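Local structure of decapping nuclease RAI1 (Scheffersomyces stipitis, 5BTO) at residues 254-259 against 289-294; 181-186 against 211-216; 21-26 against 282-287; 121-126 against 275-280. The protein removes the NAD cap from the 5' end of RNAs, using a divalent metal ion, and binds and stimulates the exoribonuclease RAT1. All blocks are in the same frame, centred on the assembly; numbering follows the deposited sequence.

Three of the four contacts are built on the beta-alpha-beta unit of strand 254-261, helix 266-286 and strand 290-296. Contact 1 pairs its two strands, while contacts 3 and 4 bring the loop 21-26 and helix 115-123 against its helix; their centres lie about 14 Å from each other and 16 to 17 Å from contact 1. Contact 2, whose segments precede both of those of contact 1 in the chain, is nested inside the chain loops closed by contacts 3 and 4. It touches contact 1 through Phe185, and its centre is about 14 Å away. Metal-binding residues thus sit in contacts 1 and 2, and substrate-binding ones in contacts 1 and 3.

Contact 1 of 4, residues 254-259 against 289-294; sequences YMELKT and RKVVYG
The two strands of a beta-alpha-beta unit, 254-261 and 290-296, pair in parallel here within the PD-(D/E)XK nuclease fold. Four nearly straight backbone bonds join them, from Glu256 N to Lys290 O (3.0 Å) through to Gly294 N to Lys258 O (2.8 Å). Glu256, Lys258, Val291 and Tyr293 project on the face packed by helix 266-286; Met255, Leu257 and Val292 lie on the other.

Lys258 crosses Tyr293 obliquely and sets its CB over one face of the ring, 3.5 Å from the centroid, in a CH-pi contact. Thr259 O lies at the ring's edge, and Tyr293 OH is hydrogen-bonded to Thr279 of the helix. An alanine in place of Tyr293 would probably leave the Lys258 chain less well fixed and would lose the link to Thr279. On the reverse face, Met255 SD meets Val292 CG2 at 3.8 Å, while Leu257 lies alongside Val292.

Glu256 and Leu257 bind the divalent metal and Lys258 the substrate. With CG beside its backbone N and a bend at chi2 (-74°), Lys258 turns back toward Glu256, and its NZ, also bonded to Gln282, forms a salt bridge of 2.6 Å to the anti lone pair of Glu256 OE2.

Contact 2 of 4, residues 181-186 against 211-216; sequences SGYKFE and VNNYEQ
Helix 169-188 meets the loop that leads into strand 216-225 along a small apolar seam, tight round Val211 and Tyr183 and looser towards Lys184. Val211 spreads its two methyls over successive helix residues. CG1, anti to the backbone N, presses on Tyr183 CB at 3.5 Å, whereas CG2 reaches Lys184 CD at 3.8 Å, the two side chains crossing at about a right angle.

Farther along the loop, Asn213 CB sits over one face of the Tyr183 ring, 3.8 Å from its centroid and displaced toward the rim, with CE1 as its nearest atom at 3.4 Å. The amide of Asn213 stands almost upright to that ring, the two planes 85° apart, and its OD1 accepts from the backbone N of Ile78. This bond probably helps to hold CB over the ring. Phe75 also meets Tyr183, and an alanine in place of Tyr183 would remove the ring under Asn213 CB and would probably leave the loop less well packed.

On the looser side, the partly exposed Lys184 bends at chi2 (67°), and its NZ has a weak hydrogen bond to Ala70 O. Asn212 turns away from the helix and organises the loop itself: OD1 accepts from Glu215 N at 3.0 Å in an Asx motif, and ND2 returns a bond to Glu215 OE1 from above the carboxylate plane.

No hydrogen bond links the two segments. The helix that carries the metal ligand Glu186 is therefore held to this loop by apolar and CH-pi packing, while the amides of Asn212 and Asn213 find partners in the loop and at Ile78.

Contact 3 of 4, residues 21-26 against 282-287; sequences TALKQP and QCFLMG
Pro26 and Gly287 form the centre of this contact. Pro26 directs its ring at the end of helix 266-286, where CG rests 3.7 Å from Gly287 CA, and its CB lies 4.1 Å from Met286 O. A second apolar touch lies nearer the start of the loop segment: Leu23 CD2 approaches Phe284 CZ at 3.8 Å. The methyl comes to the edge of the phenyl ring, near its plane, and the two side chains cross at about a right angle. Phe284 has CG anti to the backbone N (chi1 177°), which sends the ring out from the helix to meet Leu23.

Gly287, the first residue beyond the helix, completes a Schellman motif. Its phi is positive (73°), and a CB at this position would lie 2.9 Å from Pro26 CG, a clash, so both the backbone turn and the proline suit a residue without a side chain.

Beyond these apolar touches, Gln25 links the loop to the turn through a water. Its amide is held in place within the loop, NE2 donating to Pro26 O at 2.8 Å, on a lone pair and with the oxygen close to the plane of the amide. The same nitrogen donates to the water, 3.1 Å away, which in turn donates to Gly287 O at 2.7 Å.

Farther out, Pro26 is backed by Ile221 and Thr223 of strand 216-225 and Phe284 by the ring of Trp280. Gln282, a substrate-binding residue, lies one turn back from Met286 on the same helix. Met286, turned away from the loop, packs on Arg115, another substrate-binding residue.

Contact 4 of 4, residues 121-126 against 275-280; sequences LLALPY and KLFKTW
Two helices of the nuclease domain pack together here: the end of helix 115-123, with the short 3-10 segment that follows, lies against the middle of helix 266-286. Phe277 carries the contact. Its CG is anti to the backbone N (chi1 171°), so the ring extends from its helix toward Ala123 and Tyr126.

Phe277 CE2 is 3.7 Å from Ala123 CB and equally close to Ala123 CA, so the small side chain lets the ring come up to the backbone. Tyr126 meets the same ring from another direction, in an offset edge-to-face pair whose planes stand at 79° and whose centroids are 5.7 Å apart. The edge belongs to Tyr126, whose CD2 lies 3.8 Å from Phe277 CZ, and the face to Phe277. Pro125 CB lies over the centre of one face of the tyrosine ring, 4.0 Å above its plane.

One turn farther along helix 266-286, Trp280 reaches Leu122 more loosely, CZ3 lying 4.2 Å from CD2. Residues of helices 313-318 and 333-350 close in around this cluster: Ile317 packs on Phe277, Ile313 on Trp280 and Tyr340 on Leu122.

No hydrogen bond joins the two segments, although Lys278 NZ bonds to Asn127 OD1 just past Tyr126. Cohesion between these helices therefore comes from buried apolar and aromatic packing, with the rings of Tyr126 and Phe277 meeting in an offset edge-to-face arrangement in place of a polar link.

Contact 1 of 4, residues 254-259 against 289-294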
# COMPACT_ATOMS: atom_id res chain seq x y z
N TYR A 254 -2.93 32.45 16.27
CA TYR A 254 -4.25 32.08 15.75
C TYR A 254 -4.90 30.99 16.60
O TYR A 254 -4.22 30.26 17.31
CB TYR A 254 -4.14 31.56 14.32
CG TYR A 254 -3.75 32.58 13.28
CD1 TYR A 254 -4.05 33.93 13.44
CD2 TYR A 254 -3.12 32.18 12.11
CE1 TYR A 254 -3.70 34.85 12.46
CE2 TYR A 254 -2.77 33.10 11.13
CZ TYR A 254 -3.07 34.43 11.31
OH TYR A 254 -2.73 35.34 10.34
N MET A 255 -6.21 30.87 16.50
CA MET A 255 -6.94 29.85 17.25
C MET A 255 -8.14 29.39 16.44
O MET A 255 -8.74 30.17 15.69
CB MET A 255 -7.38 30.40 18.63
CG MET A 255 -7.91 29.34 19.60
SD MET A 255 -7.95 29.90 21.33
CE MET A 255 -8.99 31.34 21.12
N GLU A 256 -8.48 28.11 16.56
CA GLU A 256 -9.66 27.55 15.93
C GLU A 256 -10.82 27.53 16.91
O GLU A 256 -10.62 27.35 18.11
CB GLU A 256 -9.34 26.12 15.48
CG GLU A 256 -10.44 25.43 14.72
CD GLU A 256 -10.39 25.74 13.24
OE1 GLU A 256 -9.39 26.34 12.79
OE2 GLU A 256 -11.34 25.38 12.51
N LEU A 257 -12.04 27.71 16.41
CA LEU A 257 -13.25 27.66 17.25
C LEU A 257 -14.23 26.63 16.70
O LEU A 257 -14.63 26.70 15.54
CB LEU A 257 -13.94 29.03 17.26
CG LEU A 257 -13.07 30.18 17.76
CD1 LEU A 257 -13.80 31.50 17.62
CD2 LEU A 257 -12.66 29.93 19.20
N LYS A 258 -14.64 25.68 17.54
CA LYS A 258 -15.53 24.60 17.10
C LYS A 258 -16.62 24.38 18.13
O LYS A 258 -16.49 24.81 19.28
CB LYS A 258 -14.75 23.30 16.94
CG LYS A 258 -13.55 23.36 16.02
CD LYS A 258 -13.97 23.42 14.58
CE LYS A 258 -12.79 23.06 13.67
NZ LYS A 258 -13.00 23.46 12.25
N THR A 259 -17.68 23.68 17.73
CA THR A 259 -18.75 23.30 18.65
C THR A 259 -19.11 21.83 18.49
O THR A 259 -18.88 21.23 17.43
CB THR A 259 -20.03 24.10 18.40
OG1 THR A 259 -20.58 23.75 17.13
CG2 THR A 259 -19.75 25.60 18.45
N ARG A 289 -2.06 26.40 16.92
CA ARG A 289 -1.62 25.76 18.16
C ARG A 289 -2.70 25.67 19.23
O ARG A 289 -2.51 24.99 20.23
CB ARG A 289 -0.42 26.52 18.75
CG ARG A 289 0.78 26.57 17.80
CD ARG A 289 1.97 27.29 18.44
NE ARG A 289 3.09 27.46 17.52
CZ ARG A 289 4.28 27.94 17.86
NH1 ARG A 289 4.52 28.30 19.11
NH2 ARG A 289 5.24 28.07 16.94
N LYS A 290 -3.81 26.36 19.03
CA LYS A 290 -4.89 26.38 20.03
C LYS A 290 -6.25 26.15 19.39
O LYS A 290 -6.52 26.65 18.30
CB LYS A 290 -4.91 27.71 20.79
CG LYS A 290 -3.72 27.98 21.73
CD LYS A 290 -3.97 29.26 22.54
CE LYS A 290 -2.69 29.88 23.14
NZ LYS A 290 -1.73 28.89 23.70
N VAL A 291 -7.11 25.40 20.08
CA VAL A 291 -8.47 25.17 19.64
C VAL A 291 -9.41 25.32 20.82
O VAL A 291 -9.14 24.78 21.90
CB VAL A 291 -8.66 23.72 19.15
CG1 VAL A 291 -10.08 23.52 18.67
CG2 VAL A 291 -7.66 23.37 18.07
N VAL A 292 -10.52 26.02 20.63
CA VAL A 292 -11.57 26.04 21.66
C VAL A 292 -12.80 25.30 21.17
O VAL A 292 -13.33 25.60 20.10
CB VAL A 292 -11.96 27.48 22.07
CG1 VAL A 292 -13.27 27.47 22.85
CG2 VAL A 292 -10.85 28.10 22.91
N TYR A 293 -13.28 24.34 21.96
CA TYR A 293 -14.56 23.70 21.70
C TYR A 293 -15.64 24.23 22.63
O TYR A 293 -15.45 24.28 23.85
CB TYR A 293 -14.48 22.18 21.85
CG TYR A 293 -14.30 21.46 20.55
CD1 TYR A 293 -15.39 21.12 19.76
CD2 TYR A 293 -13.03 21.14 20.09
CE1 TYR A 293 -15.22 20.45 18.55
CE2 TYR A 293 -12.84 20.49 18.89
CZ TYR A 293 -13.93 20.15 18.12
OH TYR A 293 -13.74 19.50 16.93
N GLY A 294 -16.76 24.63 22.06
CA GLY A 294 -17.95 24.93 22.84
C GLY A 294 -18.89 23.73 22.82
O GLY A 294 -19.15 23.16 21.77
O HOH W 1 -1.83 29.16 16.98

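Contact 2 of 4, residues 181-186 against 211-216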
# COMPACT_ATOMS: atom_id res chain seq x y z
N SER A 181 -25.26 26.84 14.57
CA SER A 181 -24.70 26.98 15.91
C SER A 181 -23.18 27.19 15.93
O SER A 181 -22.66 27.86 16.81
CB SER A 181 -25.09 25.78 16.79
OG SER A 181 -24.43 24.59 16.40
N GLY A 182 -22.47 26.63 14.95
CA GLY A 182 -21.03 26.79 14.87
C GLY A 182 -20.67 28.23 14.53
O GLY A 182 -19.79 28.83 15.16
N TYR A 183 -21.36 28.79 13.54
CA TYR A 183 -21.17 30.19 13.18
C TYR A 183 -21.63 31.12 14.29
O TYR A 183 -21.02 32.16 14.52
CB TYR A 183 -21.91 30.51 11.87
CG TYR A 183 -21.41 29.72 10.68
CD1 TYR A 183 -20.22 30.05 10.05
CD2 TYR A 183 -22.12 28.64 10.19
CE1 TYR A 183 -19.75 29.33 8.96
CE2 TYR A 183 -21.67 27.91 9.10
CZ TYR A 183 -20.48 28.26 8.49
OH TYR A 183 -20.02 27.55 7.41
N LYS A 184 -22.71 30.75 14.99
CA LYS A 184 -23.20 31.56 16.10
C LYS A 184 -22.16 31.60 17.22
O LYS A 184 -21.90 32.65 17.80
CB LYS A 184 -24.52 31.00 16.63
CG LYS A 184 -25.09 31.74 17.85
CD LYS A 184 -25.52 33.17 17.51
CE LYS A 184 -26.28 33.81 18.67
NZ LYS A 184 -26.92 35.10 18.30
N PHE A 185 -21.55 30.45 17.50
CA PHE A 185 -20.53 30.38 18.53
C PHE A 185 -19.39 31.32 18.18
O PHE A 185 -18.91 32.06 19.03
CB PHE A 185 -20.02 28.95 18.69
CG PHE A 185 -18.97 28.80 19.75
CD1 PHE A 185 -19.23 29.14 21.07
CD2 PHE A 185 -17.71 28.30 19.43
CE1 PHE A 185 -18.26 29.00 22.05
CE2 PHE A 185 -16.73 28.16 20.40
CZ PHE A 185 -17.01 28.52 21.72
N GLU A 186 -18.95 31.31 16.93
CA GLU A 186 -17.87 32.20 16.53
C GLU A 186 -18.26 33.65 16.78
O GLU A 186 -17.47 34.44 17.30
CB GLU A 186 -17.51 32.01 15.06
CG GLU A 186 -16.95 30.64 14.73
CD GLU A 186 -16.43 30.57 13.31
OE1 GLU A 186 -17.12 30.00 12.44
OE2 GLU A 186 -15.32 31.10 13.07
N VAL A 211 -25.57 36.81 12.16
CA VAL A 211 -24.56 35.81 11.86
C VAL A 211 -24.54 35.49 10.37
O VAL A 211 -25.59 35.40 9.72
CB VAL A 211 -24.82 34.50 12.64
CG1 VAL A 211 -23.83 33.42 12.22
CG2 VAL A 211 -24.74 34.76 14.13
N ASN A 212 -23.33 35.32 9.82
CA ASN A 212 -23.16 35.03 8.40
C ASN A 212 -21.98 34.10 8.15
O ASN A 212 -21.09 33.96 9.00
CB ASN A 212 -22.97 36.33 7.61
CG ASN A 212 -21.55 36.87 7.70
OD1 ASN A 212 -20.66 36.44 6.95
ND2 ASN A 212 -21.32 37.81 8.61
N ASN A 213 -21.96 33.47 6.98
CA ASN A 213 -20.81 32.65 6.61
C ASN A 213 -20.13 33.15 5.33
O ASN A 213 -19.37 32.42 4.70
CB ASN A 213 -21.18 31.16 6.51
CG ASN A 213 -22.08 30.86 5.32
OD1 ASN A 213 -22.51 31.76 4.60
ND2 ASN A 213 -22.34 29.58 5.10
N TYR A 214 -20.42 34.40 4.97
CA TYR A 214 -19.72 35.05 3.87
C TYR A 214 -18.30 35.41 4.27
O TYR A 214 -17.35 35.19 3.51
CB TYR A 214 -20.45 36.33 3.46
CG TYR A 214 -21.61 36.09 2.52
CD1 TYR A 214 -22.82 35.63 3.00
CD2 TYR A 214 -21.49 36.34 1.16
CE1 TYR A 214 -23.89 35.41 2.15
CE2 TYR A 214 -22.55 36.12 0.30
CZ TYR A 214 -23.75 35.66 0.80
OH TYR A 214 -24.80 35.45 -0.05
N GLU A 215 -18.15 35.95 5.47
CA GLU A 215 -16.86 36.46 5.92
C GLU A 215 -15.88 35.33 6.22
O GLU A 215 -16.18 34.43 7.01
CB GLU A 215 -17.02 37.36 7.15
CG GLU A 215 -17.73 38.67 6.86
CD GLU A 215 -17.99 39.47 8.12
OE1 GLU A 215 -18.61 38.93 9.05
OE2 GLU A 215 -17.56 40.64 8.17
N GLN A 216 -14.72 35.39 5.57
CA GLN A 216 -13.66 34.41 5.76
C GLN A 216 -12.31 35.09 5.81
O GLN A 216 -12.03 35.97 4.99
CB GLN A 216 -13.64 33.39 4.62
CG GLN A 216 -14.83 32.47 4.55
CD GLN A 216 -14.67 31.45 3.45
OE1 GLN A 216 -13.92 31.66 2.49
NE2 GLN A 216 -15.35 30.32 3.58

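Contact 3 of 4, residues 21-26 against 282-287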
# COMPACT_ATOMS: atom_id res chain seq x y z
N THR A 21 9.23 11.56 9.76
CA THR A 21 10.27 12.53 9.45
C THR A 21 10.16 13.75 10.34
O THR A 21 9.13 13.97 10.98
CB THR A 21 10.19 12.98 7.97
OG1 THR A 21 8.85 13.34 7.65
CG2 THR A 21 10.64 11.85 7.05
N ALA A 22 11.22 14.55 10.38
CA ALA A 22 11.30 15.74 11.21
C ALA A 22 10.08 16.65 11.06
O ALA A 22 9.61 16.89 9.95
CB ALA A 22 12.57 16.52 10.90
N LEU A 23 9.57 17.15 12.18
CA LEU A 23 8.46 18.09 12.16
C LEU A 23 8.85 19.37 11.42
O LEU A 23 9.90 19.97 11.70
CB LEU A 23 8.00 18.44 13.58
CG LEU A 23 7.27 17.34 14.36
CD1 LEU A 23 7.20 17.66 15.85
CD2 LEU A 23 5.88 17.10 13.78
N LYS A 24 8.01 19.78 10.48
CA LYS A 24 8.20 21.03 9.75
C LYS A 24 7.44 22.14 10.47
O LYS A 24 6.31 21.93 10.90
CB LYS A 24 7.66 20.90 8.33
CG LYS A 24 8.07 19.64 7.61
CD LYS A 24 9.53 19.66 7.25
CE LYS A 24 9.96 18.36 6.60
NZ LYS A 24 11.44 18.26 6.53
N GLN A 25 8.05 23.31 10.59
CA GLN A 25 7.36 24.45 11.20
C GLN A 25 6.74 25.35 10.15
O GLN A 25 7.45 26.01 9.40
CB GLN A 25 8.32 25.26 12.08
CG GLN A 25 7.74 26.60 12.53
CD GLN A 25 6.56 26.46 13.48
OE1 GLN A 25 6.68 25.82 14.53
NE2 GLN A 25 5.43 27.06 13.13
N PRO A 26 5.41 25.38 10.09
CA PRO A 26 4.74 26.23 9.11
C PRO A 26 4.98 27.71 9.39
O PRO A 26 5.22 28.13 10.54
CB PRO A 26 3.25 25.90 9.30
CG PRO A 26 3.22 24.62 10.06
CD PRO A 26 4.46 24.59 10.89
N GLN A 282 -6.61 19.46 10.84
CA GLN A 282 -6.68 20.80 10.26
C GLN A 282 -5.68 21.74 10.90
O GLN A 282 -4.97 22.49 10.21
CB GLN A 282 -8.07 21.40 10.49
CG GLN A 282 -9.17 20.75 9.70
CD GLN A 282 -10.52 21.36 10.01
OE1 GLN A 282 -10.60 22.47 10.56
NE2 GLN A 282 -11.59 20.64 9.68
N CYS A 283 -5.62 21.71 12.22
CA CYS A 283 -4.76 22.62 12.96
C CYS A 283 -3.29 22.26 12.83
O CYS A 283 -2.44 23.14 12.68
CB CYS A 283 -5.18 22.67 14.43
SG CYS A 283 -6.77 23.50 14.62
N PHE A 284 -3.00 20.96 12.86
CA PHE A 284 -1.63 20.48 12.72
C PHE A 284 -1.03 20.90 11.37
O PHE A 284 0.10 21.39 11.30
CB PHE A 284 -1.57 18.96 12.88
CG PHE A 284 -0.21 18.39 12.70
CD1 PHE A 284 0.71 18.43 13.73
CD2 PHE A 284 0.15 17.81 11.50
CE1 PHE A 284 1.97 17.91 13.56
CE2 PHE A 284 1.42 17.28 11.32
CZ PHE A 284 2.33 17.33 12.36
N LEU A 285 -1.80 20.69 10.31
CA LEU A 285 -1.34 21.05 8.97
C LEU A 285 -1.12 22.54 8.82
O LEU A 285 -0.19 22.96 8.10
CB LEU A 285 -2.34 20.58 7.90
CG LEU A 285 -2.42 19.07 7.70
CD1 LEU A 285 -3.57 18.73 6.74
CD2 LEU A 285 -1.10 18.55 7.15
N MET A 286 -1.94 23.35 9.48
CA MET A 286 -1.84 24.80 9.35
C MET A 286 -0.91 25.45 10.37
O MET A 286 -0.66 26.65 10.27
CB MET A 286 -3.22 25.46 9.48
CG MET A 286 -4.07 25.44 8.22
SD MET A 286 -3.35 26.26 6.78
CE MET A 286 -3.48 28.01 7.17
N GLY A 287 -0.42 24.68 11.34
CA GLY A 287 0.39 25.24 12.41
C GLY A 287 -0.41 26.07 13.41
O GLY A 287 0.15 26.96 14.06
O HOH W 2 2.74 27.53 14.66

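Contact 4 of 4, residues 121-126 against 275-280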
# COMPACT_ATOMS: atom_id res chain seq x y z
N LEU A 121 -6.96 13.93 2.98
CA LEU A 121 -5.98 12.88 2.78
C LEU A 121 -5.43 12.37 4.12
O LEU A 121 -5.31 11.15 4.34
CB LEU A 121 -4.85 13.36 1.87
CG LEU A 121 -5.26 13.76 0.45
CD1 LEU A 121 -4.07 14.30 -0.31
CD2 LEU A 121 -5.83 12.54 -0.28
N LEU A 122 -5.12 13.30 5.02
CA LEU A 122 -4.53 12.94 6.30
C LEU A 122 -5.50 12.10 7.15
O LEU A 122 -5.09 11.18 7.84
CB LEU A 122 -4.12 14.21 7.05
CG LEU A 122 -3.54 14.16 8.46
CD1 LEU A 122 -2.35 13.24 8.58
CD2 LEU A 122 -3.15 15.58 8.92
N ALA A 123 -6.79 12.42 7.06
CA ALA A 123 -7.79 11.79 7.92
C ALA A 123 -8.37 10.53 7.31
O ALA A 123 -9.14 9.82 7.95
CB ALA A 123 -8.91 12.77 8.23
N LEU A 124 -8.00 10.25 6.06
CA LEU A 124 -8.59 9.13 5.29
C LEU A 124 -8.58 7.75 5.97
O LEU A 124 -9.58 7.04 5.92
CB LEU A 124 -7.94 9.08 3.88
CG LEU A 124 -8.44 8.02 2.88
CD1 LEU A 124 -8.26 8.51 1.44
CD2 LEU A 124 -7.74 6.67 3.08
N PRO A 125 -7.46 7.35 6.60
CA PRO A 125 -7.41 6.00 7.17
C PRO A 125 -8.54 5.72 8.18
O PRO A 125 -8.88 4.55 8.40
CB PRO A 125 -6.07 5.97 7.90
CG PRO A 125 -5.22 6.95 7.14
CD PRO A 125 -6.16 8.04 6.72
N TYR A 126 -9.08 6.78 8.78
CA TYR A 126 -10.09 6.61 9.83
C TYR A 126 -11.45 7.13 9.38
O TYR A 126 -12.38 7.28 10.17
CB TYR A 126 -9.61 7.23 11.15
CG TYR A 126 -8.29 6.63 11.56
CD1 TYR A 126 -8.19 5.26 11.85
CD2 TYR A 126 -7.12 7.38 11.57
CE1 TYR A 126 -6.98 4.69 12.19
CE2 TYR A 126 -5.91 6.81 11.91
CZ TYR A 126 -5.84 5.46 12.21
OH TYR A 126 -4.63 4.89 12.54
N LYS A 275 -14.61 14.16 15.41
CA LYS A 275 -14.50 15.59 15.12
C LYS A 275 -13.18 16.13 15.62
O LYS A 275 -12.52 16.93 14.96
CB LYS A 275 -15.66 16.36 15.78
CG LYS A 275 -17.04 16.05 15.22
CD LYS A 275 -18.12 16.84 15.97
CE LYS A 275 -19.52 16.42 15.56
NZ LYS A 275 -20.55 17.20 16.29
N LEU A 276 -12.79 15.69 16.82
CA LEU A 276 -11.56 16.17 17.44
C LEU A 276 -10.35 15.76 16.61
O LEU A 276 -9.40 16.54 16.45
CB LEU A 276 -11.45 15.65 18.88
CG LEU A 276 -10.30 16.18 19.74
CD1 LEU A 276 -10.42 17.69 19.95
CD2 LEU A 276 -10.27 15.47 21.09
N PHE A 277 -10.38 14.54 16.06
CA PHE A 277 -9.30 14.09 15.18
C PHE A 277 -9.23 14.97 13.92
O PHE A 277 -8.14 15.38 13.51
CB PHE A 277 -9.52 12.63 14.78
CG PHE A 277 -8.57 12.14 13.70
CD1 PHE A 277 -7.21 12.14 13.90
CD2 PHE A 277 -9.07 11.65 12.50
CE1 PHE A 277 -6.33 11.69 12.91
CE2 PHE A 277 -8.22 11.20 11.50
CZ PHE A 277 -6.84 11.21 11.71
N LYS A 278 -10.37 15.24 13.30
CA LYS A 278 -10.38 16.13 12.13
C LYS A 278 -9.87 17.53 12.48
O LYS A 278 -9.14 18.14 11.72
CB LYS A 278 -11.76 16.20 11.48
CG LYS A 278 -12.08 14.95 10.63
CD LYS A 278 -13.38 15.12 9.85
CE LYS A 278 -13.77 13.85 9.08
NZ LYS A 278 -14.52 12.86 9.93
N THR A 279 -10.26 18.04 13.65
CA THR A 279 -9.77 19.33 14.09
C THR A 279 -8.25 19.30 14.30
O THR A 279 -7.55 20.23 13.91
CB THR A 279 -10.48 19.79 15.37
OG1 THR A 279 -11.86 20.01 15.09
CG2 THR A 279 -9.85 21.11 15.92
N TRP A 280 -7.75 18.25 14.93
CA TRP A 280 -6.30 18.10 15.08
C TRP A 280 -5.63 18.15 13.69
O TRP A 280 -4.62 18.84 13.49
CB TRP A 280 -5.93 16.79 15.80
CG TRP A 280 -4.46 16.55 15.68
CD1 TRP A 280 -3.47 17.14 16.42
CD2 TRP A 280 -3.80 15.73 14.70
NE1 TRP A 280 -2.24 16.73 15.97
CE2 TRP A 280 -2.41 15.86 14.92
CE3 TRP A 280 -4.25 14.89 13.68
CZ2 TRP A 280 -1.47 15.17 14.15
CZ3 TRP A 280 -3.32 14.22 12.91
CH2 TRP A 280 -1.94 14.36 13.15